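Local coordinates for peptide ABC transporter, peptide-binding protein (PDB 2D5W) that binds oligopeptides and probably delivers them to an ABC transporter for uptake across the membrane, at residues A[325-337]-A[538-550]. Sequence-based numbering, arbitrary orientation.
Sequences KRTRQAILHALNR and WAEELPALPLYFR
R328 reaches from helix 325-333 to the carboxyl end of helix 524-541, where the carbonyls of the last turn have no following turn of helix to bond to, so a side chain can serve them. Its NE and NH1 both grip E541 O, side-on and close to the guanidinium plane, with NH1 2.8 Å from E541 O. NE also makes a weak bond to L542 O. A bend at chi3 (-65°) turns the guanidinium back so that K325 CA lies over one face, toward its rim, while NH2 bonds to L322 O. An arginine suits this place because one flat group serves several carbonyls; a leucine in its place would probably leave E541 O without its two side-chain donors and L322 O without its bond to NH2.

One turn of helix away, K325 has a chain long enough to carry its charge to E540, NZ forming a salt bridge of 2.7 Å with E540 OE1, on the anti lone pair. The other oxygen of E540 pairs with K368, and the two lysines probably keep this carboxylate ionised. Q329 adds weak bonds from NE2 to E540 O and OE1.

Beyond these polar groups, branched apolar chains fill the buried space between helix and strand. L542, the first residue beyond the helix and one with positive phi, lays CD1 3.6 Å from L332 CD2, the two side chains crossing at about a right angle. L545 sends CD1 to I331 CG2 (3.6 Å) and to L335. Farther along, R337 NH2 donates to P546 O at 2.8 Å from above the carbonyl plane; L332 CD1 lies over one guanidinium face, toward its rim, and NH1 holds Y370 O.

Helix 325-333 thus runs roughly parallel to residues 544-550 of strand 544-557, their local axes 21° apart, packed between that strand and helix 374-383, while strand 293-308 pairs antiparallel with 544-557 and L335 reaches helix 416-431.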
# COMPACT_ATOMS: atom_id res chain seq x y z
N LYS A 325 18.29 5.15 -19.05
CA LYS A 325 17.00 4.68 -19.53
C LYS A 325 17.11 3.60 -20.60
O LYS A 325 16.24 2.75 -20.71
CB LYS A 325 16.15 5.84 -20.06
CG LYS A 325 16.59 6.43 -21.38
CD LYS A 325 15.59 7.48 -21.86
CE LYS A 325 16.03 8.11 -23.18
NZ LYS A 325 15.08 9.17 -23.62
N ARG A 326 18.18 3.63 -21.39
CA ARG A 326 18.36 2.63 -22.43
C ARG A 326 18.43 1.22 -21.85
O ARG A 326 17.94 0.27 -22.46
CB ARG A 326 19.62 2.93 -23.25
CG ARG A 326 19.51 4.17 -24.14
CD ARG A 326 20.84 4.49 -24.81
NE ARG A 326 21.85 4.89 -23.84
CZ ARG A 326 23.14 5.04 -24.11
NH1 ARG A 326 23.98 5.41 -23.15
NH2 ARG A 326 23.59 4.83 -25.34
N THR A 327 19.03 1.09 -20.68
CA THR A 327 19.14 -0.21 -20.03
C THR A 327 17.77 -0.71 -19.58
O THR A 327 17.44 -1.88 -19.73
CB THR A 327 20.05 -0.14 -18.79
OG1 THR A 327 21.30 0.46 -19.16
CG2 THR A 327 20.30 -1.53 -18.22
N ARG A 328 16.97 0.21 -19.04
CA ARG A 328 15.64 -0.14 -18.56
C ARG A 328 14.72 -0.48 -19.73
O ARG A 328 13.91 -1.40 -19.65
CB ARG A 328 15.10 1.01 -17.70
CG ARG A 328 16.06 1.35 -16.56
CD ARG A 328 15.45 2.27 -15.52
NE ARG A 328 15.12 3.60 -16.02
CZ ARG A 328 15.94 4.65 -16.00
NH1 ARG A 328 15.53 5.82 -16.47
NH2 ARG A 328 17.17 4.54 -15.50
N GLN A 329 14.87 0.25 -20.83
CA GLN A 329 14.08 -0.01 -22.03
C GLN A 329 14.47 -1.38 -22.59
O GLN A 329 13.61 -2.15 -23.03
CB GLN A 329 14.32 1.07 -23.08
CG GLN A 329 13.93 2.47 -22.63
CD GLN A 329 14.29 3.52 -23.65
OE1 GLN A 329 15.28 3.39 -24.37
NE2 GLN A 329 13.49 4.58 -23.72
N ALA A 330 15.76 -1.69 -22.58
CA ALA A 330 16.25 -2.97 -23.09
C ALA A 330 15.65 -4.12 -22.29
O ALA A 330 15.16 -5.09 -22.86
CB ALA A 330 17.78 -3.02 -23.01
N ILE A 331 15.69 -4.00 -20.97
CA ILE A 331 15.14 -5.06 -20.13
C ILE A 331 13.65 -5.25 -20.41
O ILE A 331 13.19 -6.39 -20.55
CB ILE A 331 15.35 -4.75 -18.63
CG1 ILE A 331 16.84 -4.79 -18.29
CG2 ILE A 331 14.58 -5.76 -17.77
CD1 ILE A 331 17.18 -4.33 -16.88
N LEU A 332 12.90 -4.16 -20.53
CA LEU A 332 11.47 -4.29 -20.78
C LEU A 332 11.18 -4.97 -22.11
O LEU A 332 10.24 -5.77 -22.22
CB LEU A 332 10.77 -2.93 -20.70
CG LEU A 332 9.23 -2.99 -20.64
CD1 LEU A 332 8.79 -3.91 -19.51
CD2 LEU A 332 8.67 -1.59 -20.45
N HIS A 333 11.98 -4.67 -23.14
CA HIS A 333 11.80 -5.29 -24.45
C HIS A 333 12.07 -6.80 -24.36
O HIS A 333 11.63 -7.57 -25.22
CB HIS A 333 12.75 -4.69 -25.49
CG HIS A 333 12.24 -3.43 -26.13
ND1 HIS A 333 11.02 -3.34 -26.76
CD2 HIS A 333 12.83 -2.21 -26.28
CE1 HIS A 333 10.88 -2.13 -27.27
NE2 HIS A 333 11.96 -1.43 -27.00
N ALA A 334 12.81 -7.21 -23.33
CA ALA A 334 13.13 -8.62 -23.14
C ALA A 334 12.13 -9.35 -22.25
O ALA A 334 12.25 -10.56 -22.05
CB ALA A 334 14.54 -8.76 -22.57
N LEU A 335 11.16 -8.62 -21.71
CA LEU A 335 10.14 -9.23 -20.86
C LEU A 335 8.91 -9.48 -21.72
O LEU A 335 8.27 -8.54 -22.19
CB LEU A 335 9.78 -8.30 -19.69
CG LEU A 335 10.93 -7.86 -18.79
CD1 LEU A 335 10.37 -7.13 -17.57
CD2 LEU A 335 11.76 -9.06 -18.34
N ASN A 336 8.58 -10.75 -21.95
CA ASN A 336 7.42 -11.07 -22.77
C ASN A 336 6.16 -10.97 -21.93
O ASN A 336 5.54 -11.97 -21.58
CB ASN A 336 7.56 -12.48 -23.35
CG ASN A 336 6.50 -12.77 -24.38
OD1 ASN A 336 5.66 -11.93 -24.68
ND2 ASN A 336 6.53 -13.98 -24.94
N ARG A 337 5.79 -9.73 -21.62
CA ARG A 337 4.62 -9.46 -20.79
C ARG A 337 3.31 -9.91 -21.42
O ARG A 337 2.46 -10.49 -20.74
CB ARG A 337 4.57 -7.97 -20.46
CG ARG A 337 5.78 -7.49 -19.66
CD ARG A 337 5.73 -5.99 -19.45
NE ARG A 337 5.85 -5.27 -20.71
CZ ARG A 337 5.43 -4.03 -20.91
NH1 ARG A 337 5.58 -3.46 -22.09
NH2 ARG A 337 4.87 -3.34 -19.92
N TRP A 538 7.02 9.57 -18.11
CA TRP A 538 7.29 8.39 -17.30
C TRP A 538 7.57 7.17 -18.20
O TRP A 538 8.53 6.43 -17.98
CB TRP A 538 6.09 8.10 -16.40
CG TRP A 538 6.28 6.99 -15.40
CD1 TRP A 538 6.63 7.12 -14.09
CD2 TRP A 538 6.12 5.59 -15.64
NE1 TRP A 538 6.70 5.88 -13.49
CE2 TRP A 538 6.39 4.92 -14.43
CE3 TRP A 538 5.77 4.82 -16.77
CZ2 TRP A 538 6.33 3.53 -14.30
CZ3 TRP A 538 5.71 3.44 -16.64
CH2 TRP A 538 5.99 2.81 -15.42
N ALA A 539 6.73 6.98 -19.21
CA ALA A 539 6.89 5.84 -20.11
C ALA A 539 8.17 5.90 -20.94
O ALA A 539 8.74 4.86 -21.27
CB ALA A 539 5.67 5.73 -21.03
N GLU A 540 8.63 7.09 -21.28
CA GLU A 540 9.86 7.20 -22.05
C GLU A 540 11.07 6.84 -21.20
O GLU A 540 12.02 6.22 -21.68
CB GLU A 540 10.04 8.62 -22.59
CG GLU A 540 11.42 8.87 -23.20
CD GLU A 540 11.77 7.90 -24.32
OE1 GLU A 540 12.98 7.75 -24.62
OE2 GLU A 540 10.86 7.30 -24.91
N GLU A 541 11.02 7.20 -19.92
CA GLU A 541 12.13 6.96 -18.99
C GLU A 541 12.11 5.63 -18.24
O GLU A 541 13.15 5.16 -17.78
CB GLU A 541 12.18 8.11 -17.99
CG GLU A 541 12.25 9.49 -18.63
CD GLU A 541 13.66 10.04 -18.69
OE1 GLU A 541 14.56 9.33 -19.19
OE2 GLU A 541 13.87 11.18 -18.23
N LEU A 542 10.93 5.03 -18.10
CA LEU A 542 10.78 3.75 -17.40
C LEU A 542 11.52 3.67 -16.05
O LEU A 542 12.39 2.81 -15.86
CB LEU A 542 11.23 2.58 -18.28
CG LEU A 542 10.40 2.29 -19.53
CD1 LEU A 542 11.06 1.15 -20.29
CD2 LEU A 542 8.97 1.93 -19.15
N PRO A 543 11.19 4.57 -15.11
CA PRO A 543 11.87 4.52 -13.81
C PRO A 543 11.61 3.18 -13.11
O PRO A 543 12.38 2.74 -12.27
CB PRO A 543 11.28 5.71 -13.06
CG PRO A 543 9.95 5.92 -13.70
CD PRO A 543 10.22 5.67 -15.16
N ALA A 544 10.50 2.54 -13.48
CA ALA A 544 10.13 1.22 -12.98
C ALA A 544 9.55 0.52 -14.21
O ALA A 544 9.13 1.18 -15.16
CB ALA A 544 9.08 1.32 -11.88
N LEU A 545 9.55 -0.81 -14.20
CA LEU A 545 9.02 -1.55 -15.33
C LEU A 545 7.59 -1.98 -15.04
O LEU A 545 7.35 -2.76 -14.12
CB LEU A 545 9.89 -2.78 -15.61
CG LEU A 545 11.40 -2.53 -15.71
CD1 LEU A 545 12.11 -3.82 -16.06
CD2 LEU A 545 11.68 -1.47 -16.76
N PRO A 546 6.62 -1.47 -15.80
CA PRO A 546 5.23 -1.85 -15.56
C PRO A 546 4.98 -3.26 -16.08
O PRO A 546 5.45 -3.60 -17.17
CB PRO A 546 4.45 -0.79 -16.33
CG PRO A 546 5.33 -0.55 -17.53
CD PRO A 546 6.73 -0.53 -16.94
N LEU A 547 4.28 -4.08 -15.31
CA LEU A 547 3.99 -5.44 -15.77
C LEU A 547 2.51 -5.61 -16.14
O LEU A 547 2.19 -5.74 -17.32
CB LEU A 547 4.41 -6.47 -14.71
CG LEU A 547 5.92 -6.55 -14.43
CD1 LEU A 547 6.20 -7.69 -13.46
CD2 LEU A 547 6.69 -6.76 -15.74
N TYR A 548 1.62 -5.60 -15.15
CA TYR A 548 0.20 -5.74 -15.43
C TYR A 548 -0.68 -5.20 -14.31
O TYR A 548 -0.21 -5.03 -13.18
CB TYR A 548 -0.17 -7.22 -15.71
CG TYR A 548 0.28 -8.22 -14.67
CD1 TYR A 548 1.52 -8.86 -14.77
CD2 TYR A 548 -0.54 -8.55 -13.60
CE1 TYR A 548 1.92 -9.81 -13.82
CE2 TYR A 548 -0.15 -9.50 -12.65
CZ TYR A 548 1.08 -10.12 -12.76
OH TYR A 548 1.44 -11.05 -11.82
N PHE A 549 -1.94 -4.92 -14.63
CA PHE A 549 -2.90 -4.41 -13.65
C PHE A 549 -3.69 -5.61 -13.14
O PHE A 549 -4.15 -6.44 -13.92
CB PHE A 549 -3.84 -3.39 -14.29
CG PHE A 549 -3.15 -2.13 -14.74
CD1 PHE A 549 -2.48 -1.32 -13.83
CD2 PHE A 549 -3.19 -1.75 -16.08
CE1 PHE A 549 -1.86 -0.14 -14.26
CE2 PHE A 549 -2.57 -0.58 -16.51
CZ PHE A 549 -1.91 0.22 -15.59
N ARG A 550 -3.84 -5.69 -11.82
CA ARG A 550 -4.51 -6.82 -11.19
C ARG A 550 -5.92 -6.60 -10.68
O ARG A 550 -6.36 -5.47 -10.46
CB ARG A 550 -3.66 -7.31 -10.02
CG ARG A 550 -2.32 -7.88 -10.44
CD ARG A 550 -1.38 -8.07 -9.27
NE ARG A 550 -1.94 -8.90 -8.21
CZ ARG A 550 -1.26 -9.28 -7.14
NH1 ARG A 550 -1.84 -10.03 -6.21
NH2 ARG A 550 0.00 -8.91 -6.99